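Local coordinates for protein putative citrate lyase (Ralstonia eutropha, PDB 3QQW) that probably acts as a magnesium-dependent lyase of the HpcH/HpaI aldolase/citrate lyase family, perhaps cleaving (S)-citramalyl-CoA, at residues C[23-28]-C[261-266]; C[69-74]-C[102-107]; C[221-226]-C[249-254]. One frame throughout, in Å; residues are numbered along the deposited sequence.

Overall arrangement
All three contacts belong to one TIM barrel. Interaction 3 pairs its last two strands, and interaction 1 sets the first strand against helix 260-267, which follows the last. Their centres are 8 Å apart and they touch: Glu26 OE1 meets Arg251 NH2 at 2.6 Å in a salt bridge, and Ile263 CD1 lies 3.4 Å from Trp253 O. Interaction 2, a helix pair in the outer layer, is centred 25 Å from each of the others and touches neither. The predicted substrate-binding residue Arg88 offers a common reference: its side chain is about 3 Å from that of Trp253 in interaction 3 and about 8 Å from that of Ile104 in interaction 2.

Interaction 1 of 3, residues C[23-28]-C[261-266]; sequences AACEHF and QPIVNA
Cys25 and Ile263 point their CB atoms at each other across the gap between the first barrel strand and helix 260-267, and Val264 comes in from the flank. The main meeting point is the CB of Cys25. Ile263 CG2 touches Cys25 CB at 3.8 Å, and Val264 CG2 reaches the same atom at 4.0 Å, so branches from two consecutive helix residues converge on one methylene. Ile263 does this with CG2 anti to its backbone N; its other branch, CG1, is anti to the carbonyl carbon (chi1 -70°) and carries CD1 along the strand. Ile263 CD1 lies 4.2 Å from Cys25 SG, which is itself anti to the backbone N (chi1 -176°). Val264 has the complementary setting: CG1 is anti to N, and the branch left beside N, CG2, is the one that reaches the cysteine. Just before Cys25, ahead of the strand, Ala24 rests its CB against the helix backbone, 4.1 Å from Val264 CA, while Ala24 O sits 3.5 Å from Ile263 CG2. The neighbouring strand 49-54 reaches the same cysteine through Phe49, and helix 233-247 backs Ile263 through Ile236. Glu26 turns the other way, where Arg251 and Thr52 take its carboxylate. No hydrogen bond joins the two segments, and all four touching residues are buried. The chemistry is mostly that of methyls and methylenes, with one backbone carbonyl against a methyl and a thiol at the margin: cohesion between the first strand and the helix after the last one depends on shape and burial, and the strand's polar pairing is left to its barrel neighbours.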
# COMPACT_ATOMS: atom_id res chain seq x y z
N ALA C 23 -18.98 -11.13 17.33
CA ALA C 23 -19.61 -12.09 16.46
C ALA C 23 -19.05 -11.94 15.06
O ALA C 23 -18.74 -10.83 14.62
CB ALA C 23 -21.11 -11.86 16.46
N ALA C 24 -18.88 -13.06 14.39
CA ALA C 24 -18.35 -13.13 13.02
C ALA C 24 -19.29 -12.50 12.00
O ALA C 24 -18.88 -12.16 10.89
CB ALA C 24 -18.14 -14.58 12.68
N CYS C 25 -20.56 -12.34 12.37
CA CYS C 25 -21.59 -11.86 11.46
C CYS C 25 -22.39 -10.71 12.03
O CYS C 25 -22.74 -10.70 13.21
CB CYS C 25 -22.50 -13.02 11.08
SG CYS C 25 -23.76 -12.60 9.87
N GLU C 26 -22.75 -9.78 11.15
CA GLU C 26 -23.56 -8.62 11.48
C GLU C 26 -24.69 -8.53 10.49
O GLU C 26 -24.45 -8.22 9.32
CB GLU C 26 -22.72 -7.33 11.50
CG GLU C 26 -23.47 -6.16 12.12
CD GLU C 26 -22.69 -4.87 12.16
OE1 GLU C 26 -21.65 -4.84 12.86
OE2 GLU C 26 -23.10 -3.89 11.51
N HIS C 27 -25.91 -8.83 10.95
CA HIS C 27 -27.09 -8.86 10.10
C HIS C 27 -27.84 -7.52 10.13
O HIS C 27 -28.08 -6.96 11.19
CB HIS C 27 -28.01 -10.00 10.52
CG HIS C 27 -29.16 -10.19 9.60
ND1 HIS C 27 -29.00 -10.78 8.35
CD2 HIS C 27 -30.46 -9.84 9.75
CE1 HIS C 27 -30.19 -10.76 7.79
NE2 HIS C 27 -31.10 -10.21 8.59
N PHE C 28 -28.16 -6.98 8.94
CA PHE C 28 -28.89 -5.73 8.80
C PHE C 28 -30.36 -5.99 8.58
O PHE C 28 -30.71 -6.92 7.87
CB PHE C 28 -28.33 -4.90 7.63
CG PHE C 28 -27.09 -4.16 8.05
CD1 PHE C 28 -25.92 -4.86 8.36
CD2 PHE C 28 -27.09 -2.78 8.14
CE1 PHE C 28 -24.79 -4.18 8.78
CE2 PHE C 28 -25.93 -2.09 8.50
CZ PHE C 28 -24.80 -2.80 8.83
N GLN C 261 -25.37 -18.36 8.99
CA GLN C 261 -24.65 -19.59 9.28
C GLN C 261 -23.42 -19.76 8.36
O GLN C 261 -22.35 -19.97 8.92
CB GLN C 261 -25.57 -20.81 9.27
CG GLN C 261 -25.41 -21.70 10.52
CD GLN C 261 -25.89 -21.06 11.80
OE1 GLN C 261 -27.07 -20.77 11.97
NE2 GLN C 261 -24.97 -20.83 12.72
N PRO C 262 -23.48 -19.58 7.01
CA PRO C 262 -22.24 -19.70 6.20
C PRO C 262 -21.13 -18.71 6.62
O PRO C 262 -19.96 -19.10 6.62
CB PRO C 262 -22.70 -19.40 4.77
CG PRO C 262 -24.15 -19.69 4.78
CD PRO C 262 -24.65 -19.34 6.14
N ILE C 263 -21.50 -17.48 7.04
CA ILE C 263 -20.51 -16.48 7.48
C ILE C 263 -19.90 -16.92 8.81
O ILE C 263 -18.67 -16.95 8.92
CB ILE C 263 -21.08 -15.04 7.54
CG1 ILE C 263 -21.33 -14.48 6.11
CG2 ILE C 263 -20.13 -14.10 8.32
CD1 ILE C 263 -22.26 -13.26 6.01
N VAL C 264 -20.75 -17.29 9.81
CA VAL C 264 -20.29 -17.73 11.14
C VAL C 264 -19.34 -18.95 11.00
O VAL C 264 -18.23 -18.92 11.53
CB VAL C 264 -21.49 -18.02 12.09
CG1 VAL C 264 -21.05 -18.76 13.36
CG2 VAL C 264 -22.22 -16.72 12.44
N ASN C 265 -19.76 -19.98 10.24
CA ASN C 265 -19.00 -21.20 10.05
C ASN C 265 -17.68 -20.95 9.32
O ASN C 265 -16.67 -21.54 9.71
CB ASN C 265 -19.84 -22.27 9.36
CG ASN C 265 -20.92 -22.83 10.27
OD1 ASN C 265 -22.11 -22.78 9.97
ND2 ASN C 265 -20.53 -23.34 11.44
N ALA C 266 -17.66 -20.06 8.33
CA ALA C 266 -16.41 -19.74 7.61
C ALA C 266 -15.39 -19.02 8.51
O ALA C 266 -14.19 -19.18 8.33
CB ALA C 266 -16.72 -18.88 6.40

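Interaction 2 of 3, residues C[69-74]-C[102-107]; sequences EMVARM and DIIVNG
Glu69 opens the contact with the aliphatic part of its side chain. Its CB leads away from the partner helix, but with CG anti to the carbonyl carbon (chi1 -80°) Glu69 CG comes to 3.8 Å from Ile103 CG2. Ile103 CG2 also presses on the backbone, 3.5 Å from Glu69 N, while the carboxylate of Glu69 forms a salt bridge with Arg65 one turn earlier. The selenomethionine Met70 turns to helix 32-45 instead. Val71 follows with CG1 anti to its backbone N (chi1 162°), which puts Val71 CG1 3.9 Å from Ile104 CD1; the two side chains cross obliquely, and Cys55 touches both. Ala72 lies at the centre. Ala72 CB points toward the other helix and settles on main chain, 3.5 Å from Ile103 O and 3.9 Å from Gly107 CA. With just a methyl on one side and no side chain at Gly107 on the other, the backbones come close: Ala72 CA and Ile104 CA are 4.6 Å apart. Arg73, by contrast, leads away to a salt bridge with Glu32. The axes approach to 8.2 Å and cross at -18°, nearly parallel. Since helix 64-76 follows strand 49-54 and helix 97-107 follows strand 85-88, this is the side-by-side packing of consecutive outer helices in a TIM barrel.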
# COMPACT_ATOMS: atom_id res chain seq x y z
N GLU C 69 -37.13 6.39 16.30
CA GLU C 69 -37.98 6.10 17.46
C GLU C 69 -38.36 4.64 17.51
O GLU C 69 -38.38 4.05 18.60
CB GLU C 69 -39.25 6.97 17.43
CG GLU C 69 -39.00 8.38 17.94
CD GLU C 69 -40.10 9.39 17.72
OE1 GLU C 69 -41.12 9.03 17.09
OE2 GLU C 69 -39.93 10.55 18.15
N MSE C 70 -38.66 4.04 16.34
CA MSE C 70 -39.01 2.62 16.25
C MSE C 70 -37.74 1.81 16.60
O MSE C 70 -37.83 0.89 17.41
CB MSE C 70 -39.56 2.30 14.84
CG MSE C 70 -39.79 0.82 14.57
SE MSE C 70 -38.15 -0.11 14.10
CE MSE C 70 -37.94 0.44 12.16
N VAL C 71 -36.57 2.21 16.05
CA VAL C 71 -35.29 1.51 16.27
C VAL C 71 -34.99 1.51 17.79
O VAL C 71 -34.82 0.44 18.37
CB VAL C 71 -34.15 2.12 15.40
CG1 VAL C 71 -32.76 1.74 15.91
CG2 VAL C 71 -34.31 1.75 13.94
N ALA C 72 -35.00 2.70 18.42
CA ALA C 72 -34.76 2.84 19.86
C ALA C 72 -35.70 1.96 20.68
O ALA C 72 -35.23 1.25 21.56
CB ALA C 72 -34.93 4.31 20.27
N ARG C 73 -37.00 1.98 20.35
CA ARG C 73 -38.03 1.18 21.01
C ARG C 73 -37.73 -0.32 20.89
O ARG C 73 -37.81 -1.04 21.87
CB ARG C 73 -39.43 1.53 20.45
CG ARG C 73 -40.55 0.64 21.02
CD ARG C 73 -41.97 1.02 20.62
NE ARG C 73 -42.13 1.29 19.18
CZ ARG C 73 -42.29 0.37 18.23
NH1 ARG C 73 -42.27 -0.93 18.53
NH2 ARG C 73 -42.42 0.74 16.96
N MSE C 74 -37.37 -0.79 19.69
CA MSE C 74 -37.06 -2.19 19.41
C MSE C 74 -35.83 -2.63 20.19
O MSE C 74 -35.86 -3.70 20.79
CB MSE C 74 -36.84 -2.39 17.88
CG MSE C 74 -38.14 -2.30 17.09
SE MSE C 74 -39.52 -3.56 17.70
CE MSE C 74 -38.85 -5.15 16.94
N ASP C 102 -29.44 11.25 19.23
CA ASP C 102 -30.30 11.67 20.35
C ASP C 102 -31.39 10.65 20.65
O ASP C 102 -31.48 10.16 21.77
CB ASP C 102 -30.95 13.03 20.06
CG ASP C 102 -30.01 14.18 19.84
OD1 ASP C 102 -28.82 14.05 20.19
OD2 ASP C 102 -30.47 15.22 19.29
N ILE C 103 -32.18 10.29 19.64
CA ILE C 103 -33.31 9.37 19.79
C ILE C 103 -32.87 7.96 20.19
O ILE C 103 -33.44 7.40 21.13
CB ILE C 103 -34.19 9.34 18.49
CG1 ILE C 103 -34.85 10.72 18.22
CG2 ILE C 103 -35.25 8.24 18.59
CD1 ILE C 103 -35.42 10.86 16.80
N ILE C 104 -31.89 7.39 19.48
CA ILE C 104 -31.45 6.02 19.74
C ILE C 104 -30.69 5.90 21.07
O ILE C 104 -31.01 5.02 21.86
CB ILE C 104 -30.69 5.41 18.54
CG1 ILE C 104 -31.63 5.35 17.31
CG2 ILE C 104 -30.14 4.00 18.87
CD1 ILE C 104 -30.94 5.21 15.96
N VAL C 105 -29.74 6.77 21.36
CA VAL C 105 -28.98 6.65 22.60
C VAL C 105 -29.90 6.87 23.81
O VAL C 105 -29.90 6.02 24.71
CB VAL C 105 -27.71 7.53 22.64
CG1 VAL C 105 -27.05 7.47 24.03
CG2 VAL C 105 -26.70 7.10 21.57
N ASN C 106 -30.73 7.93 23.79
CA ASN C 106 -31.63 8.20 24.91
C ASN C 106 -32.74 7.17 25.03
O ASN C 106 -33.24 6.94 26.15
CB ASN C 106 -32.21 9.61 24.83
CG ASN C 106 -31.17 10.67 25.04
OD1 ASN C 106 -30.44 10.68 26.04
ND2 ASN C 106 -31.07 11.61 24.11
N GLY C 107 -33.05 6.50 23.92
CA GLY C 107 -34.14 5.55 23.87
C GLY C 107 -33.82 4.10 24.07
O GLY C 107 -34.71 3.34 24.47

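Interaction 3 of 3, residues C[221-226]-C[249-254]; sequences VPAHNV and FLRMWS
Strand 221-224, helix 233-247 and strand 251-254 make the last beta-alpha-beta unit of the TIM barrel, and here its two parallel strands pair directly. Three hydrogen bonds join the two segments. Leu250 N meets Pro222 O at 3.0 Å, nearly along the C=O axis, and Trp253 N does the same to His224 O. Between them His224 N reaches Arg251 O at 2.8 Å, this time from above the carbonyl plane. The tight part lies on the face bearing His224 and Met252, under helices 202-217 and 233-247. His224, with CG anti to its backbone N (chi1 -164°), sends its ring edge into the face of Phe249, a T-shaped pair with planes at 72° and His224 CD2 standing 3.6 Å above the ring centre. His224 CB adds a CH-pi contact over the same ring. Met252, a selenomethionine, runs alongside the histidine in extended form and places SE 3.7 Å from His224 ND1, at the imidazole edge; His224 NE2 is hydrogen-bonded to Lys208. On the Ala223 and Arg251 face the methyl of Ala223 meets Arg251 CB, and the guanidinium leads off to salt bridges with Glu26 and Asp50. The ends of the pairing are more open to solvent. At one, partly exposed Leu250 lays CD1 4.0 Å from Pro222 CD and also packs on Ala187 of the second subunit. At the other, Val226 and Trp253 are both partly exposed, and Trp253 lies close to Arg88, predicted to bind substrate. There the indole NE1 is hydrogen-bonded to Asp174, and Val226 CG1 lies 3.5 Å from Trp253 CB, near the plane of the indole.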
# COMPACT_ATOMS: atom_id res chain seq x y z
N VAL C 221 -11.63 -4.67 15.06
CA VAL C 221 -12.08 -5.76 14.22
C VAL C 221 -12.33 -5.22 12.79
O VAL C 221 -13.15 -4.30 12.60
CB VAL C 221 -13.34 -6.45 14.82
CG1 VAL C 221 -14.02 -7.36 13.80
CG2 VAL C 221 -12.99 -7.22 16.08
N PRO C 222 -11.69 -5.80 11.75
CA PRO C 222 -12.03 -5.39 10.37
C PRO C 222 -13.22 -6.22 9.87
O PRO C 222 -13.20 -7.44 9.97
CB PRO C 222 -10.74 -5.65 9.59
CG PRO C 222 -9.93 -6.63 10.47
CD PRO C 222 -10.67 -6.87 11.75
N ALA C 223 -14.29 -5.56 9.37
CA ALA C 223 -15.48 -6.25 8.87
C ALA C 223 -15.64 -6.09 7.37
O ALA C 223 -15.36 -5.02 6.79
CB ALA C 223 -16.72 -5.77 9.59
N HIS C 224 -16.01 -7.21 6.73
CA HIS C 224 -16.16 -7.30 5.29
C HIS C 224 -17.58 -6.97 4.85
O HIS C 224 -18.52 -7.17 5.60
CB HIS C 224 -15.76 -8.71 4.83
CG HIS C 224 -15.52 -8.81 3.35
ND1 HIS C 224 -16.37 -9.52 2.53
CD2 HIS C 224 -14.52 -8.29 2.60
CE1 HIS C 224 -15.88 -9.38 1.31
NE2 HIS C 224 -14.77 -8.65 1.30
N ASN C 225 -17.72 -6.44 3.63
CA ASN C 225 -18.99 -6.11 2.95
C ASN C 225 -19.78 -7.41 2.69
O ASN C 225 -19.21 -8.50 2.75
CB ASN C 225 -18.71 -5.37 1.62
CG ASN C 225 -17.60 -6.00 0.83
OD1 ASN C 225 -16.42 -5.90 1.19
ND2 ASN C 225 -17.93 -6.69 -0.25
N VAL C 226 -21.08 -7.28 2.40
CA VAL C 226 -21.99 -8.40 2.15
C VAL C 226 -21.62 -9.21 0.90
O VAL C 226 -20.90 -8.75 0.01
CB VAL C 226 -23.46 -7.89 2.00
CG1 VAL C 226 -23.97 -7.21 3.28
CG2 VAL C 226 -23.60 -6.94 0.80
N PHE C 249 -10.04 -10.29 7.43
CA PHE C 249 -11.32 -9.83 7.96
C PHE C 249 -11.77 -10.84 9.00
O PHE C 249 -11.49 -12.03 8.86
CB PHE C 249 -12.37 -9.67 6.85
CG PHE C 249 -12.12 -8.48 5.96
CD1 PHE C 249 -12.65 -7.24 6.27
CD2 PHE C 249 -11.41 -8.61 4.78
CE1 PHE C 249 -12.49 -6.15 5.41
CE2 PHE C 249 -11.23 -7.52 3.93
CZ PHE C 249 -11.77 -6.29 4.25
N LEU C 250 -12.42 -10.35 10.09
CA LEU C 250 -12.83 -11.19 11.21
C LEU C 250 -14.32 -11.12 11.45
O LEU C 250 -14.86 -11.70 12.42
CB LEU C 250 -12.06 -10.68 12.44
CG LEU C 250 -10.55 -10.92 12.46
CD1 LEU C 250 -9.91 -10.26 13.65
CD2 LEU C 250 -10.24 -12.41 12.45
N ARG C 251 -14.99 -10.40 10.57
CA ARG C 251 -16.43 -10.18 10.62
C ARG C 251 -16.92 -9.89 9.20
O ARG C 251 -16.13 -9.50 8.34
CB ARG C 251 -16.72 -9.01 11.56
CG ARG C 251 -18.17 -8.74 11.92
CD ARG C 251 -18.08 -7.83 13.13
NE ARG C 251 -19.31 -7.10 13.43
CZ ARG C 251 -20.08 -7.35 14.47
NH1 ARG C 251 -19.80 -8.35 15.28
NH2 ARG C 251 -21.14 -6.60 14.72
N MSE C 252 -18.22 -10.10 8.96
CA MSE C 252 -18.83 -9.83 7.68
C MSE C 252 -20.28 -9.53 7.86
O MSE C 252 -20.97 -10.20 8.63
CB MSE C 252 -18.66 -11.03 6.74
CG MSE C 252 -18.96 -10.70 5.30
SE MSE C 252 -18.41 -12.15 4.21
CE MSE C 252 -19.70 -11.93 2.76
N TRP C 253 -20.77 -8.57 7.07
CA TRP C 253 -22.17 -8.18 7.06
C TRP C 253 -23.05 -9.23 6.40
O TRP C 253 -22.62 -9.94 5.49
CB TRP C 253 -22.32 -6.85 6.32
CG TRP C 253 -21.86 -5.64 7.06
CD1 TRP C 253 -21.05 -5.60 8.16
CD2 TRP C 253 -22.17 -4.27 6.74
NE1 TRP C 253 -20.86 -4.30 8.56
CE2 TRP C 253 -21.55 -3.46 7.72
CE3 TRP C 253 -22.99 -3.66 5.77
CZ2 TRP C 253 -21.66 -2.06 7.71
CZ3 TRP C 253 -23.11 -2.27 5.77
CH2 TRP C 253 -22.43 -1.49 6.72
N SER C 254 -24.31 -9.27 6.81
CA SER C 254 -25.35 -10.11 6.26
C SER C 254 -26.57 -9.26 5.94
O SER C 254 -26.92 -8.38 6.73
CB SER C 254 -25.71 -11.22 7.24
OG SER C 254 -26.93 -11.84 6.87